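Local coordinates for nonaheme cytochrome C (Desulfovibrio desulfuricans, PDB 1DUW), which transfers electrons through nine covalently bound heme c groups, probably in a pathway linked to hydrogenase, at residues Tyr179-Asp184 with Phe195-His200; Val19-Asn24 with Thr64-Ala69. All blocks are in the same frame, centred on the assembly; numbering follows the deposited sequence.

Contact 2 (Val19-Asn24 with Thr64-Ala69) closes before contact 1 (Tyr179-Asp184 with Phe195-His200) opens, so the two follow each other along the chain. Their centres are 53 Å apart, on opposite sides of the chain's centre, and their nearest atoms are about 41 Å apart. Each belongs to its own class III cytochrome c region, 13-115 for contact 2 and 178-288 for contact 1. They share no helix or sheet. Contact 1 joins strand 181-183 to the start of helix 197-208, beside the hemes. Contact 2 links two surface loops. The separation reflects an elongated molecule with heme-binding regions toward both ends.

Contact 1: Tyr179-Asp184 with Phe195-His200; sequences YKVSID and FTHRRH. With HEC (heme c), chain J.
Three backbone hydrogen bonds join Tyr179-Val181 to Phe195-Arg198. Val181 and Phe195 form an antiparallel hydrogen-bonded pair. Val181 N gives to Phe195 O at 2.9 Å, and Phe195 N gives back to Val181 O at 2.8 Å. Further along, Arg198 N in the first turn of the helix donates to Tyr179 O at 2.7 Å, nearly straight at 168°. A water also donates to Tyr179 O and accepts from Arg199 N, so this carbonyl holds two partners.

The Arg198 guanidinium lies with its face over the CA and CB of Tyr179. Its NH1 comes 3.3 Å from Tyr179 CB, and the guanidinium and phenol planes are 39° apart. Arg198 NE and NH2 bond outside the segments, to the carbonyls of Ala174 and Gly177. Val181 and His197 lie side by side, with Val181 CG2 3.4 Å from His197 CD2. Ile183 CD1 meets Phe195 CB at 4.1 Å, the two side chains lying side by side.

This two-stranded antiparallel sheet, 181-183 with 193-195, leads through an inverse gamma turn at Thr196 into helix 197-208, whose first turn carries two heme ligands. His197 binds the iron of one heme opposite His229. His200 binds that of another, with His271 as the second ligand, giving the bis-histidine coordination of class III cytochromes c.

At the heme, Phe195 CG lies anti to its backbone N (chi1 -173°), and the ring runs on toward the porphyrin. Its CE1 sits over the centre of the His200 imidazole and 3.4 Å from heme C4B. His200 ND1 donates to Thr196 O, which fixes the rotation of the imidazole. Arg199 bends at chi3, and its NH1 donates to heme O2D at 2.9 Å. Its NE and NH2 also bond heme O2A, whose place is less sure.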
ATOM      1  N   TYR A 179     -21.846  12.883  -8.929  1.00 24.68           N
ATOM      2  CA  TYR A 179     -22.520  13.099  -7.634  1.00 24.38           C
ATOM      3  C   TYR A 179     -23.175  11.802  -7.181  1.00 20.90           C
ATOM      4  O   TYR A 179     -22.832  11.276  -6.129  1.00 22.14           O
ATOM      5  CB  TYR A 179     -23.494  14.258  -7.780  1.00 28.01           C
ATOM      6  CG  TYR A 179     -24.571  14.400  -6.734  1.00 30.95           C
ATOM      7  CD1 TYR A 179     -24.290  14.553  -5.384  1.00 31.76           C
ATOM      8  CD2 TYR A 179     -25.905  14.386  -7.122  1.00 32.67           C
ATOM      9  CE1 TYR A 179     -25.322  14.683  -4.466  1.00 34.03           C
ATOM     10  CE2 TYR A 179     -26.937  14.514  -6.212  1.00 34.37           C
ATOM     11  CZ  TYR A 179     -26.635  14.665  -4.879  1.00 35.04           C
ATOM     12  OH  TYR A 179     -27.676  14.787  -3.986  1.00 41.00           O
ATOM     13  N   LYS A 180     -24.081  11.282  -7.983  1.00 23.48           N
ATOM     14  CA  LYS A 180     -24.813  10.037  -7.832  1.00 25.75           C
ATOM     15  C   LYS A 180     -24.783   9.248  -9.144  1.00 24.96           C
ATOM     16  O   LYS A 180     -24.580   9.798 -10.229  1.00 26.58           O
ATOM     17  CB  LYS A 180     -26.258  10.292  -7.403  1.00 24.65           C
ATOM     18  CG  LYS A 180     -26.388  10.876  -5.997  1.00 24.77           C
ATOM     19  CD  LYS A 180     -27.806  10.666  -5.477  1.00 26.76           C
ATOM     20  CE  LYS A 180     -28.050  11.506  -4.239  1.00 30.95           C
ATOM     21  NZ  LYS A 180     -29.354  11.158  -3.604  1.00 38.95           N
ATOM     22  N   VAL A 181     -24.977   7.943  -9.078  1.00 22.98           N
ATOM     23  CA  VAL A 181     -24.984   7.138 -10.289  1.00 24.07           C
ATOM     24  C   VAL A 181     -26.172   6.181 -10.184  1.00 26.09           C
ATOM     25  O   VAL A 181     -26.223   5.428  -9.205  1.00 22.88           O
ATOM     26  CB  VAL A 181     -23.722   6.296 -10.536  1.00 24.19           C
ATOM     27  CG1 VAL A 181     -23.822   5.545 -11.871  1.00 25.71           C
ATOM     28  CG2 VAL A 181     -22.475   7.161 -10.530  1.00 20.19           C
ATOM     29  N   SER A 182     -27.046   6.264 -11.181  1.00 24.67           N
ATOM     30  CA  SER A 182     -28.186   5.359 -11.227  1.00 25.22           C
ATOM     31  C   SER A 182     -27.698   4.044 -11.843  1.00 23.41           C
ATOM     32  O   SER A 182     -27.609   3.960 -13.061  1.00 26.91           O
ATOM     33  CB  SER A 182     -29.348   5.924 -12.034  1.00 27.94           C
ATOM     34  OG  SER A 182     -30.353   4.921 -12.185  1.00 31.30           O
ATOM     35  N   ILE A 183     -27.351   3.061 -11.041  1.00 21.90           N
ATOM     36  CA  ILE A 183     -26.850   1.787 -11.561  1.00 23.02           C
ATOM     37  C   ILE A 183     -28.049   0.964 -11.997  1.00 23.05           C
ATOM     38  O   ILE A 183     -28.755   0.387 -11.169  1.00 22.13           O
ATOM     39  CB  ILE A 183     -26.005   1.041 -10.520  1.00 22.94           C
ATOM     40  CG1 ILE A 183     -24.877   1.911  -9.945  1.00 23.66           C
ATOM     41  CG2 ILE A 183     -25.436  -0.262 -11.062  1.00 19.43           C
ATOM     42  CD1 ILE A 183     -23.966   1.142  -9.009  1.00 23.36           C
ATOM     43  N   ASP A 184     -28.240   0.971 -13.309  1.00 24.96           N
ATOM     44  CA  ASP A 184     -29.382   0.290 -13.906  1.00 28.69           C
ATOM     45  C   ASP A 184     -29.072  -0.731 -14.990  1.00 28.84           C
ATOM     46  O   ASP A 184     -30.016  -1.209 -15.630  1.00 29.09           O
ATOM     47  CB  ASP A 184     -30.269   1.385 -14.533  1.00 28.01           C
ATOM     48  CG  ASP A 184     -29.570   2.103 -15.677  1.00 28.83           C
ATOM     49  OD1 ASP A 184     -30.213   3.002 -16.267  1.00 29.42           O
ATOM     50  OD2 ASP A 184     -28.401   1.793 -15.996  1.00 30.38           O
ATOM     51  N   PHE A 195     -26.802   5.003  -6.471  1.00 21.44           N
ATOM     52  CA  PHE A 195     -25.567   5.058  -5.712  1.00 20.46           C
ATOM     53  C   PHE A 195     -25.086   6.454  -5.353  1.00 20.88           C
ATOM     54  O   PHE A 195     -24.980   7.283  -6.257  1.00 28.63           O
ATOM     55  CB  PHE A 195     -24.469   4.370  -6.539  1.00 22.48           C
ATOM     56  CG  PHE A 195     -23.133   4.164  -5.870  1.00 21.96           C
ATOM     57  CD1 PHE A 195     -23.026   3.594  -4.608  1.00 19.86           C
ATOM     58  CD2 PHE A 195     -21.968   4.535  -6.520  1.00 22.03           C
ATOM     59  CE1 PHE A 195     -21.789   3.392  -4.026  1.00 20.15           C
ATOM     60  CE2 PHE A 195     -20.732   4.339  -5.925  1.00 21.17           C
ATOM     61  CZ  PHE A 195     -20.623   3.769  -4.672  1.00 19.77           C
ATOM     62  N   THR A 196     -24.794   6.633  -4.063  1.00 18.67           N
ATOM     63  CA  THR A 196     -24.290   7.896  -3.538  1.00 20.87           C
ATOM     64  C   THR A 196     -22.778   7.954  -3.754  1.00 21.50           C
ATOM     65  O   THR A 196     -21.957   7.970  -2.840  1.00 20.35           O
ATOM     66  CB  THR A 196     -24.577   8.136  -2.040  1.00 20.72           C
ATOM     67  OG1 THR A 196     -24.123   7.039  -1.239  1.00 20.09           O
ATOM     68  CG2 THR A 196     -26.086   8.267  -1.831  1.00 26.33           C
ATOM     69  N   HIS A 197     -22.444   7.980  -5.039  1.00 23.03           N
ATOM     70  CA  HIS A 197     -21.083   7.997  -5.532  1.00 22.59           C
ATOM     71  C   HIS A 197     -20.220   9.053  -4.874  1.00 22.95           C
ATOM     72  O   HIS A 197     -19.174   8.760  -4.294  1.00 27.67           O
ATOM     73  CB  HIS A 197     -21.143   8.226  -7.049  1.00 22.62           C
ATOM     74  CG  HIS A 197     -19.864   7.906  -7.748  1.00 21.63           C
ATOM     75  ND1 HIS A 197     -18.703   8.591  -7.487  1.00 21.07           N
ATOM     76  CD2 HIS A 197     -19.573   6.991  -8.713  1.00 21.50           C
ATOM     77  CE1 HIS A 197     -17.729   8.114  -8.243  1.00 21.54           C
ATOM     78  NE2 HIS A 197     -18.253   7.159  -8.980  1.00 20.05           N
ATOM     79  N   ARG A 198     -20.638  10.314  -4.945  1.00 23.76           N
ATOM     80  CA  ARG A 198     -19.801  11.343  -4.329  1.00 25.95           C
ATOM     81  C   ARG A 198     -19.757  11.257  -2.812  1.00 22.92           C
ATOM     82  O   ARG A 198     -18.694  11.462  -2.215  1.00 23.87           O
ATOM     83  CB  ARG A 198     -20.310  12.724  -4.764  1.00 28.76           C
ATOM     84  CG  ARG A 198     -19.450  13.874  -4.272  1.00 29.34           C
ATOM     85  CD  ARG A 198     -19.860  15.166  -4.960  1.00 31.50           C
ATOM     86  NE  ARG A 198     -19.518  15.162  -6.389  1.00 33.67           N
ATOM     87  CZ  ARG A 198     -20.244  15.869  -7.256  1.00 34.14           C
ATOM     88  NH1 ARG A 198     -21.280  16.575  -6.812  1.00 28.81           N
ATOM     89  NH2 ARG A 198     -19.945  15.877  -8.543  1.00 32.07           N
ATOM     90  N   ARG A 199     -20.897  10.962  -2.177  1.00 21.86           N
ATOM     91  CA  ARG A 199     -20.857  10.878  -0.707  1.00 21.27           C
ATOM     92  C   ARG A 199     -19.928   9.748  -0.306  1.00 21.54           C
ATOM     93  O   ARG A 199     -19.143   9.838   0.636  1.00 23.86           O
ATOM     94  CB  ARG A 199     -22.240  10.665  -0.100  1.00 21.79           C
ATOM     95  CG  ARG A 199     -22.274  10.805   1.422  1.00 23.17           C
ATOM     96  CD  ARG A 199     -23.359   9.966   2.056  1.00 25.95           C
ATOM     97  NE  ARG A 199     -23.146   8.519   1.942  1.00 29.69           N
ATOM     98  CZ  ARG A 199     -22.185   7.888   2.614  1.00 30.17           C
ATOM     99  NH1 ARG A 199     -21.396   8.600   3.412  1.00 24.28           N
ATOM    100  NH2 ARG A 199     -22.018   6.583   2.490  1.00 33.24           N
ATOM    101  N   HIS A 200     -20.003   8.622  -1.028  1.00 20.92           N
ATOM    102  CA  HIS A 200     -19.118   7.522  -0.665  1.00 20.25           C
ATOM    103  C   HIS A 200     -17.650   7.904  -0.713  1.00 19.15           C
ATOM    104  O   HIS A 200     -16.878   7.702   0.214  1.00 25.26           O
ATOM    105  CB  HIS A 200     -19.293   6.369  -1.660  1.00 19.92           C
ATOM    106  CG  HIS A 200     -20.322   5.380  -1.242  1.00 18.64           C
ATOM    107  ND1 HIS A 200     -21.676   5.646  -1.266  1.00 16.67           N
ATOM    108  CD2 HIS A 200     -20.166   4.109  -0.796  1.00 18.37           C
ATOM    109  CE1 HIS A 200     -22.334   4.590  -0.850  1.00 16.39           C
ATOM    110  NE2 HIS A 200     -21.436   3.688  -0.577  1.00 18.47           N
TER
HETATM  111 FE   HEC J 301     -21.503   1.645   0.297  1.00 22.90          FE
HETATM  112  CHA HEC J 301     -23.013   3.129   3.018  1.00 23.60           C
HETATM  113  CHB HEC J 301     -24.600   1.354  -1.278  1.00 21.03           C
HETATM  114  CHC HEC J 301     -19.977   0.287  -2.503  1.00 20.52           C
HETATM  115  CHD HEC J 301     -18.409   2.052   1.777  1.00 24.59           C
HETATM  116  NA  HEC J 301     -23.406   2.149   0.758  1.00 23.11           N
HETATM  117  C1A HEC J 301     -23.783   2.730   1.944  1.00 24.27           C
HETATM  118  C2A HEC J 301     -25.225   2.885   1.903  1.00 23.57           C
HETATM  119  C3A HEC J 301     -25.674   2.384   0.715  1.00 20.53           C
HETATM  120  C4A HEC J 301     -24.520   1.918  -0.017  1.00 21.33           C
HETATM  121  CMA HEC J 301     -27.127   2.215   0.303  1.00 18.65           C
HETATM  122  CAA HEC J 301     -25.968   3.831   2.867  1.00 28.49           C
HETATM  123  CBA HEC J 301     -25.577   5.292   2.684  1.00 29.87           C
HETATM  124  CGA HEC J 301     -25.438   5.781   1.262  1.00 27.81           C
HETATM  125  O1A HEC J 301     -26.329   5.539   0.421  1.00 27.56           O
HETATM  126  O2A HEC J 301     -24.483   6.545   0.975  1.00 33.19           O
HETATM  127  NB  HEC J 301     -22.148   0.980  -1.501  1.00 20.43           N
HETATM  128  C1B HEC J 301     -23.453   0.935  -1.921  1.00 20.57           C
HETATM  129  C2B HEC J 301     -23.470   0.337  -3.243  1.00 21.37           C
HETATM  130  C3B HEC J 301     -22.183   0.041  -3.577  1.00 19.52           C
HETATM  131  C4B HEC J 301     -21.341   0.446  -2.473  1.00 20.98           C
HETATM  132  CMB HEC J 301     -24.729   0.152  -4.052  1.00 17.73           C
HETATM  133  CAB HEC J 301     -21.556  -0.448  -4.871  1.00 18.40           C
HETATM  134  CBB HEC J 301     -22.106   0.232  -6.119  1.00 16.13           C
HETATM  135  NC  HEC J 301     -19.594   1.267  -0.241  1.00 22.36           N
HETATM  136  C1C HEC J 301     -19.214   0.685  -1.427  1.00 21.28           C
HETATM  137  C2C HEC J 301     -17.775   0.532  -1.408  1.00 21.09           C
HETATM  138  C3C HEC J 301     -17.318   1.025  -0.214  1.00 21.92           C
HETATM  139  C4C HEC J 301     -18.471   1.583   0.481  1.00 22.47           C
HETATM  140  CMC HEC J 301     -17.099  -0.266  -2.508  1.00 19.46           C
HETATM  141  CAC HEC J 301     -15.927   1.060   0.377  1.00 19.71           C
HETATM  142  CBC HEC J 301     -14.765   1.071  -0.619  1.00 22.47           C
HETATM  143  ND  HEC J 301     -20.857   2.444   2.032  1.00 19.04           N
HETATM  144  C1D HEC J 301     -19.543   2.502   2.419  1.00 21.84           C
HETATM  145  C2D HEC J 301     -19.500   3.134   3.723  1.00 22.52           C
HETATM  146  C3D HEC J 301     -20.794   3.213   4.164  1.00 20.73           C
HETATM  147  C4D HEC J 301     -21.660   2.888   3.058  1.00 20.91           C
HETATM  148  CMD HEC J 301     -18.207   3.185   4.504  1.00 22.84           C
HETATM  149  CAD HEC J 301     -21.291   3.508   5.576  1.00 22.89           C
HETATM  150  CBD HEC J 301     -21.502   4.997   5.844  1.00 24.49           C
HETATM  151  CGD HEC J 301     -20.200   5.766   5.827  1.00 26.74           C
HETATM  152  O1D HEC J 301     -19.415   5.678   6.798  1.00 31.66           O
HETATM  153  O2D HEC J 301     -19.967   6.510   4.847  1.00 25.90           O
HETATM  154  O   HOH W   1     -23.512  11.122  -3.419  1.00 25.49           O

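Contact 2: Val19-Asn24 with Thr64-Ala69; sequences VSAKPN and TTEGKA
Val19 meets Thr64 and Thr65 at the inner, packed end of this contact, where Thr64 is buried. Thr65 N donates to Val19 O at 3.0 Å, and this is the one backbone-to-backbone bond between the loops. Beside it the side chains of Val19 and Thr64 cross at a slant, meeting through CG1 of Val19 and CG2 of Thr64 at 4.1 Å. Next along, Thr65 OG1 comes 3.3 Å from Ser20 CB.

The 20-22 turn is an ST turn. Ser20 OG, anti to its own backbone N (chi1 173°), accepts from Lys22 N at 2.8 Å. Its hydroxyl also lies against Glu66 OE2, at a distance too short to be relied on. The loop follows strand 14-16, and its partner follows the heme-binding residues Cys62 and His63 in a class III cytochrome c region. Thr65 has a bound heme about 4 Å from its side chain.

The solvent side is formed by the Glu66 carboxylate with Ala21 and Lys22, both of them exposed. Glu66 is bent at chi2, and this turns CD toward the 19-24 loop. Ala21 N donates to Glu66 OE1 at 2.9 Å, with an angle of 164° at the hydrogen. The donor comes from the syn side, 33° out of the carboxylate plane. Ala21 CB lies 3.5 Å from the same OE1 of Glu66. The other oxygen, OE2, whose place is doubtful because the model sets it too close to a neighbouring atom, faces the Ser20 hydroxyl and Lys22. The Lys22 ammonium forms a salt bridge to it, with NZ 3.0 Å from Glu66 OE2. In Lys22 the bends at chi3 and chi4 bring NZ back beside that oxygen.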
ATOM      1  N   VAL A  19      23.338  -3.881   0.564  1.00 27.82           N
ATOM      2  CA  VAL A  19      24.541  -4.509   1.108  1.00 29.74           C
ATOM      3  C   VAL A  19      24.697  -5.913   0.533  1.00 33.42           C
ATOM      4  O   VAL A  19      23.896  -6.808   0.817  1.00 33.73           O
ATOM      5  CB  VAL A  19      24.507  -4.538   2.647  1.00 32.08           C
ATOM      6  CG1 VAL A  19      25.732  -5.224   3.228  1.00 30.24           C
ATOM      7  CG2 VAL A  19      24.388  -3.116   3.186  1.00 28.70           C
ATOM      8  N   SER A  20      25.730  -6.092  -0.298  1.00 38.03           N
ATOM      9  CA  SER A  20      25.998  -7.339  -0.981  1.00 41.70           C
ATOM     10  C   SER A  20      27.421  -7.856  -0.822  1.00 43.89           C
ATOM     11  O   SER A  20      28.322  -7.060  -0.570  1.00 51.51           O
ATOM     12  CB  SER A  20      25.756  -7.140  -2.494  1.00 44.73           C
ATOM     13  OG  SER A  20      26.154  -8.298  -3.223  1.00 46.25           O
ATOM     14  N   ALA A  21      27.596  -9.162  -0.992  1.00 44.22           N
ATOM     15  CA  ALA A  21      28.910  -9.801  -0.917  1.00 45.99           C
ATOM     16  C   ALA A  21      29.539  -9.789  -2.314  1.00 48.68           C
ATOM     17  O   ALA A  21      30.720 -10.034  -2.534  1.00 51.25           O
ATOM     18  CB  ALA A  21      28.794 -11.195  -0.339  1.00 44.65           C
ATOM     19  N   LYS A  22      28.685  -9.472  -3.285  1.00 48.26           N
ATOM     20  CA  LYS A  22      29.070  -9.359  -4.677  1.00 48.45           C
ATOM     21  C   LYS A  22      29.448  -7.908  -4.963  1.00 48.83           C
ATOM     22  O   LYS A  22      28.551  -7.059  -4.832  1.00 49.98           O
ATOM     23  CB  LYS A  22      27.934  -9.763  -5.612  1.00 49.43           C
ATOM     24  CG  LYS A  22      27.361 -11.157  -5.463  1.00 49.58           C
ATOM     25  CD  LYS A  22      26.649 -11.601  -6.727  1.00 50.13           C
ATOM     26  CE  LYS A  22      25.255 -11.029  -6.877  1.00 49.86           C
ATOM     27  NZ  LYS A  22      24.321 -11.466  -5.803  1.00 49.03           N
ATOM     28  N   PRO A  23      30.676  -7.572  -5.339  1.00 48.16           N
ATOM     29  CA  PRO A  23      30.964  -6.153  -5.633  1.00 45.47           C
ATOM     30  C   PRO A  23      30.036  -5.696  -6.770  1.00 34.83           C
ATOM     31  O   PRO A  23      29.694  -6.481  -7.664  1.00 32.65           O
ATOM     32  CB  PRO A  23      32.426  -6.128  -6.029  1.00 44.88           C
ATOM     33  CG  PRO A  23      32.994  -7.430  -5.577  1.00 45.87           C
ATOM     34  CD  PRO A  23      31.864  -8.418  -5.527  1.00 46.48           C
ATOM     35  N   ASN A  24      29.642  -4.438  -6.683  1.00 31.94           N
ATOM     36  CA  ASN A  24      28.712  -3.744  -7.551  1.00 29.29           C
ATOM     37  C   ASN A  24      29.209  -2.385  -7.998  1.00 28.11           C
ATOM     38  O   ASN A  24      28.630  -1.356  -7.653  1.00 26.27           O
ATOM     39  CB  ASN A  24      27.413  -3.577  -6.751  1.00 27.14           C
ATOM     40  CG  ASN A  24      26.183  -3.430  -7.613  1.00 27.54           C
ATOM     41  OD1 ASN A  24      26.282  -3.260  -8.828  1.00 24.16           O
ATOM     42  ND2 ASN A  24      25.025  -3.489  -6.961  1.00 23.48           N
ATOM     43  N   THR A  64      21.912  -9.870   3.995  1.00 26.32           N
ATOM     44  CA  THR A  64      22.595  -9.286   2.836  1.00 26.10           C
ATOM     45  C   THR A  64      21.824  -9.730   1.602  1.00 26.90           C
ATOM     46  O   THR A  64      21.003 -10.647   1.719  1.00 23.47           O
ATOM     47  CB  THR A  64      24.062  -9.727   2.824  1.00 27.65           C
ATOM     48  OG1 THR A  64      24.087 -11.149   2.975  1.00 30.34           O
ATOM     49  CG2 THR A  64      24.792  -9.147   4.029  1.00 35.07           C
ATOM     50  N   THR A  65      22.043  -9.117   0.436  1.00 27.90           N
ATOM     51  CA  THR A  65      21.279  -9.534  -0.737  1.00 29.26           C
ATOM     52  C   THR A  65      21.392 -11.030  -1.017  1.00 29.64           C
ATOM     53  O   THR A  65      20.415 -11.632  -1.469  1.00 33.53           O
ATOM     54  CB  THR A  65      21.700  -8.793  -2.026  1.00 29.84           C
ATOM     55  OG1 THR A  65      23.087  -9.041  -2.306  1.00 32.86           O
ATOM     56  CG2 THR A  65      21.532  -7.287  -1.886  1.00 20.89           C
ATOM     57  N   GLU A  66      22.551 -11.618  -0.759  1.00 29.19           N
ATOM     58  CA  GLU A  66      22.751 -13.035  -1.025  1.00 32.63           C
ATOM     59  C   GLU A  66      22.242 -13.969   0.062  1.00 34.37           C
ATOM     60  O   GLU A  66      21.860 -15.107  -0.209  1.00 30.27           O
ATOM     61  CB  GLU A  66      24.256 -13.319  -1.176  1.00 36.26           C
ATOM     62  CG  GLU A  66      24.853 -12.741  -2.450  1.00 39.45           C
ATOM     63  CD  GLU A  66      25.321 -11.315  -2.213  1.00 41.37           C
ATOM     64  OE1 GLU A  66      25.336 -10.929  -1.017  1.00 44.60           O
ATOM     65  OE2 GLU A  66      25.656 -10.640  -3.207  1.00 36.17           O
ATOM     66  N   GLY A  67      22.279 -13.444   1.284  1.00 35.93           N
ATOM     67  CA  GLY A  67      21.880 -14.145   2.488  1.00 35.26           C
ATOM     68  C   GLY A  67      23.105 -14.768   3.136  1.00 37.81           C
ATOM     69  O   GLY A  67      24.100 -15.064   2.457  1.00 37.24           O
ATOM     70  N   LYS A  68      23.056 -14.985   4.450  1.00 35.96           N
ATOM     71  CA  LYS A  68      24.210 -15.615   5.098  1.00 36.87           C
ATOM     72  C   LYS A  68      23.782 -16.201   6.441  1.00 37.61           C
ATOM     73  O   LYS A  68      22.637 -16.018   6.851  1.00 39.58           O
ATOM     74  CB  LYS A  68      25.373 -14.652   5.260  1.00 37.99           C
ATOM     75  CG  LYS A  68      25.192 -13.588   6.334  1.00 38.06           C
ATOM     76  CD  LYS A  68      26.366 -12.620   6.268  1.00 36.99           C
ATOM     77  CE  LYS A  68      26.079 -11.365   7.069  1.00 35.10           C
ATOM     78  NZ  LYS A  68      27.236 -10.433   7.061  1.00 35.70           N
ATOM     79  N   ALA A  69      24.709 -16.897   7.076  1.00 37.86           N
ATOM     80  CA  ALA A  69      24.522 -17.551   8.362  1.00 35.69           C
ATOM     81  C   ALA A  69      23.770 -16.678   9.362  1.00 31.67           C
ATOM     82  O   ALA A  69      22.720 -17.051   9.866  1.00 33.14           O
ATOM     83  CB  ALA A  69      25.873 -17.925   8.968  1.00 32.48           C
TER